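Local coordinates for protein FimX (Pseudomonas aeruginosa PAO1, PDB 3HV8) that is an EAL-domain protein whose domain, a beta/alpha barrel of the modified TIM type, holds a bound C2E ligand, at residues D46-Y51 and Q104-V109; Q157-L162 and L187-I192; K223-P228 and G243-Q248. All coordinates share one frame; numbering follows the deposited sequence. Where two conformers were deposited one is given.

Contact 1: D46-Y51 and Q104-V109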
ATOM      1  N   ASP A  46      11.388  -5.121 -14.416  1.00 27.28           N
ATOM      2  CA  ASP A  46      10.814  -3.791 -14.481  1.00 28.54           C
ATOM      3  C   ASP A  46      11.753  -2.731 -13.923  1.00 28.58           C
ATOM      4  O   ASP A  46      12.478  -2.980 -12.964  1.00 31.60           O
ATOM      5  CB  ASP A  46       9.478  -3.747 -13.758  1.00 28.38           C
ATOM      6  CG  ASP A  46       8.731  -2.483 -14.038  1.00 31.29           C
ATOM      7  OD1 ASP A  46       8.049  -2.427 -15.090  1.00 32.14           O
ATOM      8  OD2 ASP A  46       8.824  -1.539 -13.226  1.00 29.86           O
ATOM      9  N   SER A  47      11.723  -1.541 -14.512  1.00 28.92           N
ATOM     10  CA  SER A  47      12.708  -0.513 -14.184  1.00 35.14           C
ATOM     11  C   SER A  47      12.251   0.530 -13.163  1.00 34.84           C
ATOM     12  O   SER A  47      13.041   1.375 -12.750  1.00 32.70           O
ATOM     13  CB  SER A  47      13.202   0.184 -15.457  1.00 33.91           C
ATOM     14  OG  SER A  47      12.156   0.899 -16.083  1.00 36.12           O
ATOM     15  N   HIS A  48      10.990   0.483 -12.745  1.00 29.52           N
ATOM     16  CA  HIS A  48      10.508   1.442 -11.757  1.00 29.84           C
ATOM     17  C   HIS A  48      11.202   1.253 -10.411  1.00 29.08           C
ATOM     18  O   HIS A  48      11.511   0.133 -10.015  1.00 31.59           O
ATOM     19  CB  HIS A  48       8.997   1.281 -11.546  1.00 28.78           C
ATOM     20  CG  HIS A  48       8.160   1.682 -12.721  1.00 30.59           C
ATOM     21  ND1 HIS A  48       7.736   0.783 -13.680  1.00 32.01           N
ATOM     22  CD2 HIS A  48       7.646   2.884 -13.077  1.00 40.25           C
ATOM     23  CE1 HIS A  48       7.006   1.418 -14.579  1.00 37.19           C
ATOM     24  NE2 HIS A  48       6.936   2.692 -14.237  1.00 39.92           N
ATOM     25  N   GLU A  49      11.429   2.360  -9.709  1.00 28.06           N
ATOM     26  CA  GLU A  49      11.903   2.312  -8.331  1.00 27.75           C
ATOM     27  C   GLU A  49      10.699   2.463  -7.410  1.00 29.04           C
ATOM     28  O   GLU A  49      10.280   3.575  -7.057  1.00 30.34           O
ATOM     29  CB  GLU A  49      12.931   3.418  -8.092  1.00 33.02           C
ATOM     30  CG  GLU A  49      14.025   3.394  -9.145  1.00 34.23           C
ATOM     31  CD  GLU A  49      15.243   4.212  -8.786  1.00 46.00           C
ATOM     32  OE1 GLU A  49      15.176   5.001  -7.823  1.00 42.74           O
ATOM     33  OE2 GLU A  49      16.272   4.058  -9.480  1.00 49.45           O
ATOM     34  N   ASN A  50      10.122   1.329  -7.044  1.00 23.84           N
ATOM     35  CA  ASN A  50       8.884   1.334  -6.271  1.00 24.42           C
ATOM     36  C   ASN A  50       9.160   1.377  -4.774  1.00 23.21           C
ATOM     37  O   ASN A  50      10.012   0.623  -4.280  1.00 23.39           O
ATOM     38  CB  ASN A  50       8.049   0.081  -6.581  1.00 24.53           C
ATOM     39  CG  ASN A  50       7.650  -0.034  -8.058  1.00 31.90           C
ATOM     40  OD1 ASN A  50       8.086  -0.935  -8.762  1.00 45.50           O
ATOM     41  ND2 ASN A  50       6.818   0.871  -8.509  1.00 33.70           N
ATOM     42  N   TYR A  51       8.432   2.223  -4.039  1.00 22.77           N
ATOM     43  CA  TYR A  51       8.447   2.166  -2.575  1.00 22.58           C
ATOM     44  C   TYR A  51       7.039   2.215  -2.019  1.00 22.36           C
ATOM     45  O   TYR A  51       6.166   2.920  -2.561  1.00 23.60           O
ATOM     46  CB  TYR A  51       9.161   3.377  -1.981  1.00 23.98           C
ATOM     47  CG  TYR A  51      10.645   3.485  -2.234  1.00 25.97           C
ATOM     48  CD1 TYR A  51      11.565   3.028  -1.293  1.00 25.05           C
ATOM     49  CD2 TYR A  51      11.123   4.088  -3.381  1.00 25.16           C
ATOM     50  CE1 TYR A  51      12.926   3.155  -1.503  1.00 25.75           C
ATOM     51  CE2 TYR A  51      12.482   4.229  -3.598  1.00 27.56           C
ATOM     52  CZ  TYR A  51      13.375   3.753  -2.653  1.00 28.37           C
ATOM     53  OH  TYR A  51      14.734   3.898  -2.869  1.00 30.91           O
ATOM     54  N   GLN A 104      12.787   6.961 -11.609  1.00 34.77           N
ATOM     55  CA  GLN A 104      11.508   6.414 -12.058  1.00 33.19           C
ATOM     56  C   GLN A 104      10.706   5.903 -10.851  1.00 33.09           C
ATOM     57  O   GLN A 104      10.297   4.738 -10.802  1.00 36.50           O
ATOM     58  CB  GLN A 104      11.732   5.300 -13.084  1.00 37.31           C
ATOM     59  CG  GLN A 104      10.598   5.166 -14.088  1.00 43.35           C
ATOM     60  CD  GLN A 104      10.755   3.974 -15.016  1.00 45.09           C
ATOM     61  OE1 GLN A 104       9.894   3.717 -15.856  1.00 46.24           O
ATOM     62  NE2 GLN A 104      11.849   3.237 -14.867  1.00 44.01           N
ATOM     63  N   THR A 105      10.480   6.793  -9.890  1.00 33.02           N
ATOM     64  CA  THR A 105       9.889   6.434  -8.606  1.00 29.91           C
ATOM     65  C   THR A 105       8.378   6.286  -8.701  1.00 28.32           C
ATOM     66  O   THR A 105       7.705   7.108  -9.314  1.00 28.70           O
ATOM     67  CB  THR A 105      10.175   7.514  -7.536  1.00 34.64           C
ATOM     68  OG1 THR A 105      11.546   7.928  -7.606  1.00 42.33           O
ATOM     69  CG2 THR A 105       9.873   6.986  -6.135  1.00 37.25           C
ATOM     70  N   LYS A 106       7.860   5.239  -8.070  1.00 27.17           N
ATOM     71  CA  LYS A 106       6.421   5.053  -7.913  1.00 24.19           C
ATOM     72  C   LYS A 106       6.172   4.785  -6.436  1.00 25.17           C
ATOM     73  O   LYS A 106       6.920   4.031  -5.813  1.00 25.04           O
ATOM     74  CB  LYS A 106       5.978   3.868  -8.769  1.00 30.07           C
ATOM     75  CG  LYS A 106       4.507   3.569  -8.735  1.00 31.89           C
ATOM     76  CD  LYS A 106       4.145   2.453  -9.719  1.00 35.56           C
ATOM     77  CE  LYS A 106       4.285   2.906 -11.160  1.00 31.80           C
ATOM     78  NZ  LYS A 106       3.501   2.027 -12.094  1.00 33.31           N
ATOM     79  N   LEU A 107       5.141   5.404  -5.866  1.00 24.07           N
ATOM     80  CA  LEU A 107       4.829   5.221  -4.443  1.00 22.74           C
ATOM     81  C   LEU A 107       3.501   4.512  -4.253  1.00 22.95           C
ATOM     82  O   LEU A 107       2.510   4.862  -4.902  1.00 24.34           O
ATOM     83  CB  LEU A 107       4.784   6.559  -3.712  1.00 23.34           C
ATOM     84  CG  LEU A 107       6.098   7.333  -3.605  1.00 23.37           C
ATOM     85  CD1 LEU A 107       5.870   8.603  -2.784  1.00 25.07           C
ATOM     86  CD2 LEU A 107       7.200   6.453  -2.978  1.00 27.16           C
ATOM     87  N   PHE A 108       3.503   3.525  -3.362  1.00 21.95           N
ATOM     88  CA  PHE A 108       2.304   2.805  -2.942  1.00 21.45           C
ATOM     89  C   PHE A 108       1.812   3.429  -1.650  1.00 22.09           C
ATOM     90  O   PHE A 108       2.549   3.456  -0.645  1.00 22.92           O
ATOM     91  CB  PHE A 108       2.629   1.321  -2.713  1.00 24.02           C
ATOM     92  CG  PHE A 108       2.860   0.538  -3.985  1.00 22.10           C
ATOM     93  CD1 PHE A 108       1.954  -0.448  -4.369  1.00 24.48           C
ATOM     94  CD2 PHE A 108       3.966   0.773  -4.777  1.00 25.36           C
ATOM     95  CE1 PHE A 108       2.152  -1.183  -5.532  1.00 25.62           C
ATOM     96  CE2 PHE A 108       4.167   0.047  -5.943  1.00 27.83           C
ATOM     97  CZ  PHE A 108       3.253  -0.938  -6.316  1.00 26.35           C
ATOM     98  N   VAL A 109       0.591   3.967  -1.673  1.00 22.09           N
ATOM     99  CA  VAL A 109       0.077   4.760  -0.565  1.00 22.38           C
ATOM    100  C   VAL A 109      -1.217   4.155  -0.054  1.00 21.52           C
ATOM    101  O   VAL A 109      -2.154   3.928  -0.828  1.00 22.46           O
ATOM    102  CB  VAL A 109      -0.176   6.219  -1.022  1.00 22.64           C
ATOM    103  CG1 VAL A 109      -0.841   7.040   0.090  1.00 25.11           C
ATOM    104  CG2 VAL A 109       1.120   6.863  -1.497  1.00 26.00           C
TER
HETATM  105  O   HOH W   1      15.218   5.573 -11.975  1.00 41.36           O
HETATM  106  O   HOH W   2      13.532   6.770  -6.281  1.00 50.98           O
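Four backbone hydrogen bonds zip Glu49 and Tyr51 in parallel to residues 104-108. They are not equally aimed: the N-H of Glu49 comes to Gln104 O from above its carbonyl plane, whereas Tyr51 N meets Lys106 O almost along the C=O axis (172°), at 2.9 Å. Packing is tightest on the face carrying Asn50 and Lys106. These two side chains run side by side, and Asn50 ND2 lies 3.1 Å from Lys106 CB while also sitting in plane at the edge of the Phe108 ring, the amide standing nearly upright to that ring. Buried here, Asn50 ND2 has no hydrogen-bond partner in the model. Lys106 leaves CB extended, then bends at its third torsion (-69°), which lays CE over one face of the His48 imidazole, 4.2 Å from the ring centroid, a CH-pi contact; its NZ goes on to Gln168. On the opposite face of His48, Gln104 OE1 stands 3.5 Å above the plane. The rotation of the ring is set by Asp46, whose OD2 accepts a hydrogen bond from His48 ND1, in the ring plane and on the syn lone pair (2.6 Å), and also accepts from His48 N, an Asx turn.

Looser is the start of the pairing, where the exposed Gln104, fully extended, reaches back so that NE2 donates to Ser47 OG at 2.7 Å, nearly in the amide plane. Water also enters on the Glu49 and Thr105 face: one molecule links Glu49 OE1, itself bonded to His103, to Thr105 OG1. Farther along this face the cover returns, with Tyr51 CB against Leu107 CD2 (3.8 Å) and Leu95 of helix 80-96 behind Leu107. Strand 49-58 pairs antiparallel with strand 33-42 and parallel with strand 105-110, the mixed order of the EAL barrel, a variant of the TIM barrel.

Contact 2: Q157-L162 and L187-I192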
ATOM      1  N   GLN A 157     -16.146   2.523  -7.280  1.00 24.14           N
ATOM      2  CA  GLN A 157     -16.200   3.896  -7.751  1.00 24.48           C
ATOM      3  C   GLN A 157     -14.857   4.604  -7.606  1.00 24.44           C
ATOM      4  O   GLN A 157     -14.411   5.310  -8.501  1.00 24.74           O
ATOM      5  CB  GLN A 157     -17.284   4.669  -6.989  1.00 30.19           C
ATOM      6  CG  GLN A 157     -18.686   4.156  -7.276  1.00 32.91           C
ATOM      7  CD  GLN A 157     -19.728   4.704  -6.314  1.00 45.89           C
ATOM      8  OE1 GLN A 157     -19.399   5.193  -5.231  1.00 48.20           O
ATOM      9  NE2 GLN A 157     -20.997   4.610  -6.701  1.00 49.54           N
ATOM     10  N   LEU A 158     -14.196   4.401  -6.470  1.00 23.86           N
ATOM     11  CA  LEU A 158     -12.916   5.064  -6.263  1.00 23.88           C
ATOM     12  C   LEU A 158     -11.874   4.590  -7.272  1.00 21.11           C
ATOM     13  O   LEU A 158     -11.206   5.395  -7.895  1.00 23.17           O
ATOM     14  CB  LEU A 158     -12.396   4.852  -4.840  1.00 24.77           C
ATOM     15  CG  LEU A 158     -10.980   5.381  -4.610  1.00 27.34           C
ATOM     16  CD1 LEU A 158     -10.918   6.881  -4.805  1.00 28.81           C
ATOM     17  CD2 LEU A 158     -10.513   5.032  -3.209  1.00 32.80           C
ATOM     18  N   THR A 159     -11.759   3.275  -7.441  1.00 22.44           N
ATOM     19  CA  THR A 159     -10.718   2.753  -8.337  1.00 23.44           C
ATOM     20  C   THR A 159     -10.969   3.104  -9.809  1.00 22.89           C
ATOM     21  O   THR A 159     -10.034   3.367 -10.551  1.00 23.56           O
ATOM     22  CB  THR A 159     -10.455   1.228  -8.149  1.00 24.99           C
ATOM     23  OG1 THR A 159     -11.654   0.482  -8.376  1.00 23.19           O
ATOM     24  CG2 THR A 159      -9.948   0.953  -6.735  1.00 25.15           C
ATOM     25  N   GLN A 160     -12.237   3.179 -10.204  1.00 24.76           N
ATOM     26  CA  GLN A 160     -12.575   3.658 -11.543  1.00 25.59           C
ATOM     27  C   GLN A 160     -12.159   5.128 -11.695  1.00 23.80           C
ATOM     28  O   GLN A 160     -11.590   5.534 -12.708  1.00 26.35           O
ATOM     29  CB  GLN A 160     -14.075   3.468 -11.816  1.00 29.04           C
ATOM     30  CG  GLN A 160     -14.443   2.024 -12.178  1.00 33.45           C
ATOM     31  CD  GLN A 160     -15.937   1.734 -12.168  1.00 43.34           C
ATOM     32  OE1 GLN A 160     -16.347   0.573 -12.179  1.00 46.02           O
ATOM     33  NE2 GLN A 160     -16.752   2.780 -12.150  1.00 44.21           N
ATOM     34  N   GLY A 161     -12.402   5.920 -10.655  1.00 23.79           N
ATOM     35  CA  GLY A 161     -11.986   7.311 -10.675  1.00 25.36           C
ATOM     36  C   GLY A 161     -10.475   7.503 -10.685  1.00 25.69           C
ATOM     37  O   GLY A 161      -9.948   8.415 -11.329  1.00 26.64           O
ATOM     38  N   LEU A 162      -9.757   6.651  -9.953  1.00 23.82           N
ATOM     39  CA  LEU A 162      -8.306   6.706  -9.972  1.00 26.46           C
ATOM     40  C   LEU A 162      -7.766   6.441 -11.372  1.00 24.52           C
ATOM     41  O   LEU A 162      -6.795   7.063 -11.791  1.00 26.04           O
ATOM     42  CB  LEU A 162      -7.713   5.692  -8.978  1.00 23.07           C
ATOM     43  CG  LEU A 162      -7.941   6.032  -7.509  1.00 24.09           C
ATOM     44  CD1 LEU A 162      -7.486   4.866  -6.625  1.00 24.90           C
ATOM     45  CD2 LEU A 162      -7.215   7.322  -7.130  1.00 26.14           C
ATOM     46  N   LEU A 187     -13.380  -4.281  -9.293  1.00 30.13           N
ATOM     47  CA  LEU A 187     -12.442  -3.210  -8.994  1.00 28.16           C
ATOM     48  C   LEU A 187     -11.458  -3.003 -10.130  1.00 30.21           C
ATOM     49  O   LEU A 187     -11.241  -3.904 -10.941  1.00 36.96           O
ATOM     50  CB  LEU A 187     -11.688  -3.527  -7.705  1.00 30.67           C
ATOM     51  CG  LEU A 187     -12.602  -3.844  -6.518  1.00 31.03           C
ATOM     52  CD1 LEU A 187     -11.812  -4.284  -5.294  1.00 38.89           C
ATOM     53  CD2 LEU A 187     -13.515  -2.655  -6.183  1.00 34.38           C
ATOM     54  N   THR A 188     -10.862  -1.819 -10.186  1.00 22.32           N
ATOM     55  CA  THR A 188      -9.857  -1.474 -11.179  1.00 23.16           C
ATOM     56  C   THR A 188      -8.521  -1.460 -10.440  1.00 24.12           C
ATOM     57  O   THR A 188      -8.165  -0.485  -9.773  1.00 24.42           O
ATOM     58  CB  THR A 188     -10.153  -0.110 -11.804  1.00 23.18           C
ATOM     59  OG1 THR A 188     -11.504  -0.113 -12.303  1.00 26.17           O
ATOM     60  CG2 THR A 188      -9.209   0.214 -12.924  1.00 25.42           C
ATOM     61  N   VAL A 189      -7.811  -2.578 -10.494  0.59 24.75           N
ATOM     62  CA  VAL A 189      -6.551  -2.691  -9.775  0.59 25.12           C
ATOM     63  C   VAL A 189      -5.541  -3.426 -10.637  0.59 24.57           C
ATOM     64  O   VAL A 189      -5.891  -4.323 -11.414  0.59 27.63           O
ATOM     65  CB  VAL A 189      -6.716  -3.398  -8.411  0.59 22.98           C
ATOM     66  CG1 VAL A 189      -7.645  -2.611  -7.488  0.59 22.15           C
ATOM     67  CG2 VAL A 189      -7.226  -4.811  -8.602  0.59 27.37           C
ATOM     68  N   GLN A 190      -4.285  -3.034 -10.508  1.00 23.05           N
ATOM     69  CA  GLN A 190      -3.227  -3.626 -11.310  1.00 23.07           C
ATOM     70  C   GLN A 190      -2.320  -4.516 -10.469  1.00 23.10           C
ATOM     71  O   GLN A 190      -1.703  -5.444 -11.003  1.00 23.89           O
ATOM     72  CB  GLN A 190      -2.399  -2.541 -11.990  1.00 25.66           C
ATOM     73  CG  GLN A 190      -3.188  -1.683 -12.991  1.00 25.05           C
ATOM     74  CD  GLN A 190      -3.931  -0.558 -12.321  1.00 26.59           C
ATOM     75  OE1 GLN A 190      -3.636  -0.195 -11.184  1.00 26.72           O
ATOM     76  NE2 GLN A 190      -4.917  -0.004 -13.015  1.00 32.62           N
ATOM     77  N   PHE A 191      -2.225  -4.238  -9.172  1.00 21.35           N
ATOM     78  CA  PHE A 191      -1.319  -4.986  -8.298  1.00 22.79           C
ATOM     79  C   PHE A 191      -2.120  -5.682  -7.216  1.00 21.84           C
ATOM     80  O   PHE A 191      -3.089  -5.110  -6.683  1.00 22.81           O
ATOM     81  CB  PHE A 191      -0.313  -4.062  -7.581  1.00 21.46           C
ATOM     82  CG  PHE A 191       0.582  -3.246  -8.500  1.00 20.88           C
ATOM     83  CD1 PHE A 191       1.874  -3.668  -8.806  1.00 23.78           C
ATOM     84  CD2 PHE A 191       0.166  -2.008  -8.971  1.00 22.63           C
ATOM     85  CE1 PHE A 191       2.702  -2.885  -9.624  1.00 22.45           C
ATOM     86  CE2 PHE A 191       0.983  -1.228  -9.774  1.00 23.80           C
ATOM     87  CZ  PHE A 191       2.256  -1.658 -10.100  1.00 24.96           C
ATOM     88  N   ILE A 192      -1.686  -6.876  -6.825  1.00 21.36           N
ATOM     89  CA  ILE A 192      -2.304  -7.580  -5.709  1.00 21.30           C
ATOM     90  C   ILE A 192      -1.206  -8.034  -4.765  1.00 23.35           C
ATOM     91  O   ILE A 192      -0.292  -8.792  -5.166  1.00 23.04           O
ATOM     92  CB  ILE A 192      -3.119  -8.806  -6.175  1.00 21.98           C
ATOM     93  CG1 ILE A 192      -4.272  -8.400  -7.108  1.00 21.93           C
ATOM     94  CG2 ILE A 192      -3.639  -9.577  -4.976  1.00 22.67           C
ATOM     95  CD1 ILE A 192      -5.387  -7.579  -6.404  1.00 23.51           C
TER
HETATM   96  O   HOH W   3      -7.545   2.249 -10.256  1.00 27.00           O
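In this beta/alpha barrel, helix 152-164 is followed by strand 168-174, and the next parallel strand, 191-194, is entered through the connection that includes residues 187-190. Contact 2 is where that connection brushes back against the helix, and it is small, carried mainly by Thr159 and Thr188.

One direct hydrogen bond joins the two segments. Thr188 N donates to Thr159 OG1 at 3.0 Å and very straight, 171° at the hydrogen. Thr159 OG1 sits between its own backbone N and carbonyl carbon (chi1 59°), the crowded position, from which it also bonds to Ala155 O one turn back in the helix. In that second bond the hydroxyl is the donor, while toward the loop it is the acceptor, so the loop is tied to a group the helix already holds in place.

A water makes the second polar link. It donates to both carbonyl oxygens, to Thr159 O at 2.7 Å and to Thr188 O at 2.8 Å, bridging helix backbone to loop backbone.

The rest is van der Waals contact. The two threonine side chains slide past each other in opposite directions, and Thr159 CB comes to 3.3 Å from the backbone O of Thr188. At the exposed border, the extended Gln160 chain crosses Thr188 at about a right angle, bringing its CG to 3.6 Å from Thr188 OG1.

Contact 3: K223-P228 and G243-Q248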
ATOM      1  N   LYS A 223      -2.989  -9.894 -13.062  1.00 25.38           N
ATOM      2  CA  LYS A 223      -2.629  -9.011 -11.957  1.00 23.20           C
ATOM      3  C   LYS A 223      -1.179  -9.229 -11.582  1.00 22.64           C
ATOM      4  O   LYS A 223      -0.701 -10.371 -11.557  1.00 26.54           O
ATOM      5  CB  LYS A 223      -3.502  -9.291 -10.744  1.00 23.85           C
ATOM      6  CG  LYS A 223      -5.013  -9.193 -10.994  1.00 24.74           C
ATOM      7  CD  LYS A 223      -5.391  -7.879 -11.639  1.00 23.78           C
ATOM      8  CE  LYS A 223      -6.921  -7.731 -11.685  1.00 27.54           C
ATOM      9  NZ  LYS A 223      -7.317  -6.515 -12.410  1.00 27.96           N
ATOM     10  N   LEU A 224      -0.477  -8.139 -11.311  1.00 22.63           N
ATOM     11  CA  LEU A 224       0.898  -8.219 -10.815  1.00 21.52           C
ATOM     12  C   LEU A 224       0.922  -8.619  -9.350  1.00 24.62           C
ATOM     13  O   LEU A 224       0.345  -7.936  -8.507  1.00 24.04           O
ATOM     14  CB  LEU A 224       1.593  -6.872 -10.971  1.00 23.96           C
ATOM     15  CG  LEU A 224       1.639  -6.342 -12.408  1.00 25.44           C
ATOM     16  CD1 LEU A 224       1.865  -4.849 -12.431  1.00 27.82           C
ATOM     17  CD2 LEU A 224       2.741  -7.073 -13.144  1.00 27.88           C
ATOM     18  N   SER A 225       1.593  -9.718  -9.032  1.00 21.46           N
ATOM     19  CA  SER A 225       1.679 -10.163  -7.647  1.00 20.80           C
ATOM     20  C   SER A 225       2.811  -9.485  -6.880  1.00 22.57           C
ATOM     21  O   SER A 225       3.916  -9.304  -7.397  1.00 23.39           O
ATOM     22  CB  SER A 225       1.863 -11.680  -7.599  1.00 23.62           C
ATOM     23  OG  SER A 225       2.987 -12.084  -8.380  1.00 23.46           O
ATOM     24  N   ILE A 226       2.515  -9.092  -5.647  1.00 21.58           N
ATOM     25  CA  ILE A 226       3.543  -8.613  -4.726  1.00 21.73           C
ATOM     26  C   ILE A 226       3.480  -9.513  -3.501  1.00 24.55           C
ATOM     27  O   ILE A 226       2.417  -9.696  -2.912  1.00 22.94           O
ATOM     28  CB  ILE A 226       3.292  -7.160  -4.267  1.00 20.61           C
ATOM     29  CG1 ILE A 226       3.173  -6.219  -5.472  1.00 24.61           C
ATOM     30  CG2 ILE A 226       4.393  -6.742  -3.310  1.00 22.97           C
ATOM     31  CD1 ILE A 226       2.706  -4.789  -5.120  1.00 22.04           C
ATOM     32  N   VAL A 227       4.611 -10.101  -3.122  1.00 22.84           N
ATOM     33  CA  VAL A 227       4.642 -10.936  -1.929  1.00 22.91           C
ATOM     34  C   VAL A 227       5.525 -10.301  -0.879  1.00 23.47           C
ATOM     35  O   VAL A 227       6.724 -10.115  -1.089  1.00 23.45           O
ATOM     36  CB  VAL A 227       5.157 -12.352  -2.232  1.00 23.66           C
ATOM     37  CG1 VAL A 227       5.112 -13.198  -0.981  1.00 26.73           C
ATOM     38  CG2 VAL A 227       4.290 -12.990  -3.308  1.00 25.63           C
ATOM     39  N   PRO A 228       4.937  -9.934   0.256  1.00 22.95           N
ATOM     40  CA  PRO A 228       5.692  -9.253   1.298  1.00 23.62           C
ATOM     41  C   PRO A 228       6.195 -10.210   2.382  1.00 24.86           C
ATOM     42  O   PRO A 228       6.045 -11.433   2.269  1.00 24.50           O
ATOM     43  CB  PRO A 228       4.632  -8.321   1.890  1.00 24.17           C
ATOM     44  CG  PRO A 228       3.394  -9.164   1.853  1.00 23.74           C
ATOM     45  CD  PRO A 228       3.498  -9.992   0.573  1.00 22.74           C
ATOM     46  N   GLY A 243       7.157 -17.552  -9.194  1.00 34.58           N
ATOM     47  CA  GLY A 243       6.817 -16.591 -10.231  1.00 32.52           C
ATOM     48  C   GLY A 243       6.325 -15.225  -9.762  1.00 30.39           C
ATOM     49  O   GLY A 243       5.871 -14.414 -10.579  1.00 29.82           O
ATOM     50  N   ALA A 244       6.439 -14.942  -8.472  1.00 29.24           N
ATOM     51  CA  ALA A 244       6.038 -13.626  -7.947  1.00 24.70           C
ATOM     52  C   ALA A 244       6.630 -12.500  -8.798  1.00 29.11           C
ATOM     53  O   ALA A 244       7.825 -12.534  -9.137  1.00 27.11           O
ATOM     54  CB  ALA A 244       6.509 -13.478  -6.519  1.00 26.84           C
ATOM     55  N   THR A 245       5.838 -11.478  -9.132  1.00 23.82           N
ATOM     56  CA  THR A 245       6.408 -10.384  -9.923  1.00 22.57           C
ATOM     57  C   THR A 245       7.216  -9.378  -9.094  1.00 21.91           C
ATOM     58  O   THR A 245       8.150  -8.761  -9.618  1.00 24.34           O
ATOM     59  CB  THR A 245       5.394  -9.655 -10.840  1.00 27.42           C
ATOM     60  OG1 THR A 245       4.156  -9.527 -10.160  1.00 30.39           O
ATOM     61  CG2 THR A 245       5.159 -10.459 -12.114  1.00 37.68           C
ATOM     62  N   TYR A 246       6.850  -9.223  -7.817  1.00 22.70           N
ATOM     63  CA  TYR A 246       7.539  -8.338  -6.898  1.00 21.72           C
ATOM     64  C   TYR A 246       7.591  -8.955  -5.517  1.00 22.13           C
ATOM     65  O   TYR A 246       6.709  -9.739  -5.139  1.00 22.72           O
ATOM     66  CB  TYR A 246       6.809  -6.988  -6.733  1.00 22.46           C
ATOM     67  CG  TYR A 246       6.595  -6.188  -7.991  1.00 21.98           C
ATOM     68  CD1 TYR A 246       7.476  -5.181  -8.355  1.00 24.01           C
ATOM     69  CD2 TYR A 246       5.469  -6.399  -8.784  1.00 23.61           C
ATOM     70  CE1 TYR A 246       7.275  -4.435  -9.514  1.00 23.84           C
ATOM     71  CE2 TYR A 246       5.269  -5.668  -9.938  1.00 24.23           C
ATOM     72  CZ  TYR A 246       6.163  -4.677 -10.283  1.00 23.94           C
ATOM     73  OH  TYR A 246       5.959  -3.927 -11.430  1.00 26.29           O
ATOM     74  N   ILE A 247       8.632  -8.580  -4.775  1.00 22.48           N
ATOM     75  CA  ILE A 247       8.752  -8.965  -3.378  1.00 22.73           C
ATOM     76  C   ILE A 247       9.133  -7.778  -2.488  1.00 20.52           C
ATOM     77  O   ILE A 247       9.607  -6.738  -2.959  1.00 23.10           O
ATOM     78  CB  ILE A 247       9.757 -10.135  -3.197  1.00 23.45           C
ATOM     79  CG1 ILE A 247      11.130  -9.736  -3.740  1.00 24.38           C
ATOM     80  CG2 ILE A 247       9.209 -11.415  -3.835  1.00 24.46           C
ATOM     81  CD1 ILE A 247      12.218 -10.795  -3.465  1.00 26.40           C
ATOM     82  N   GLN A 248       8.896  -7.940  -1.191  1.00 22.22           N
ATOM     83  CA  GLN A 248       9.174  -6.917  -0.209  1.00 21.68           C
ATOM     84  C   GLN A 248       9.432  -7.618   1.122  1.00 21.46           C
ATOM     85  O   GLN A 248       8.874  -8.694   1.381  1.00 23.57           O
ATOM     86  CB  GLN A 248       7.957  -5.993  -0.074  1.00 23.16           C
ATOM     87  CG  GLN A 248       8.221  -4.731   0.718  1.00 24.04           C
ATOM     88  CD  GLN A 248       6.932  -4.048   1.122  1.00 23.05           C
ATOM     89  OE1 GLN A 248       6.006  -4.692   1.606  1.00 24.97           O
ATOM     90  NE2 GLN A 248       6.877  -2.745   0.937  1.00 24.59           N
TER
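Tyr246 lies along strand 224-227 and touches three of its residues in turn. Its CB, which starts level with Ile226, rests 3.9 Å from Ile226 CG1. With CG anti to the carbonyl carbon (chi1 -58°), the ring turns back toward the beginning of the neighbouring strand. CD2 then reaches Ser225 O, which lies in the ring plane at the edge, 3.6 Å away. One atom farther, CE2 meets Leu224 CB at 4.0 Å, again edge-on. Beyond it, the OH comes near the carboxylate of Asp46 in packing distance.

The same Ser225 O accepts two hydrogen bonds. Tyr246 N approaches it nearly along the C=O axis, although its own N-H points less directly (133°), and Thr245 OG1 donates from the side, in the carbonyl plane on a lone pair, at 2.8 Å. Ser225 OG, in the crowded position between its backbone N and carbonyl carbon, accepts from Thr245 N at 3.0 Å and is also bonded to His219 NE2. These side-chain bonds lie at the start of the pairing, beside the first backbone bond, Tyr246 N to Ser225 O.

The two segments are the strands of a beta-alpha-beta unit, joined through helix 233-242. Gly243 closes that helix in a Schellman motif, its positive phi suiting glycine, and the chain drops from there into strand 246-247, parallel to its partner. On the helix side of the pair, Val227 CG2 packs against Ala244 CB, with Leu239 of the helix touching both Val227 and Ile247. Val227 N donates to Tyr246 O at 2.9 Å, and Val227 O in turn receives Gln248 N from above its carbonyl plane. Past this last rung, the Gln248 side chain, extended beyond CG, holds its amide between Glu52 and Lys193, with NE2 on Glu52 OE1 and OE1 on Lys193 NZ.

All three contacts reach one curled sheet and follow each other along the chain without interlacing. Contacts 2 and 3, centres about 18 Å apart, are joined through neighbouring strands 191-194 and 224-227: Ile192 N lies 2.8 Å from Leu224 O, probably a hydrogen bond. Contacts 1 and 3 are nearer, their centres about 13 Å apart, with Phe108 CE1 3.7 Å from Ile226 CD1. Phe191 links the set: its ring meets Phe108 of contact 1 edge-to-face and touches Leu224 and Tyr246 of contact 3. Bound C2E lies closer to contact 3, about 5 Å from the Gln248 side chain, than to contact 1, about 10 Å from that of Phe108.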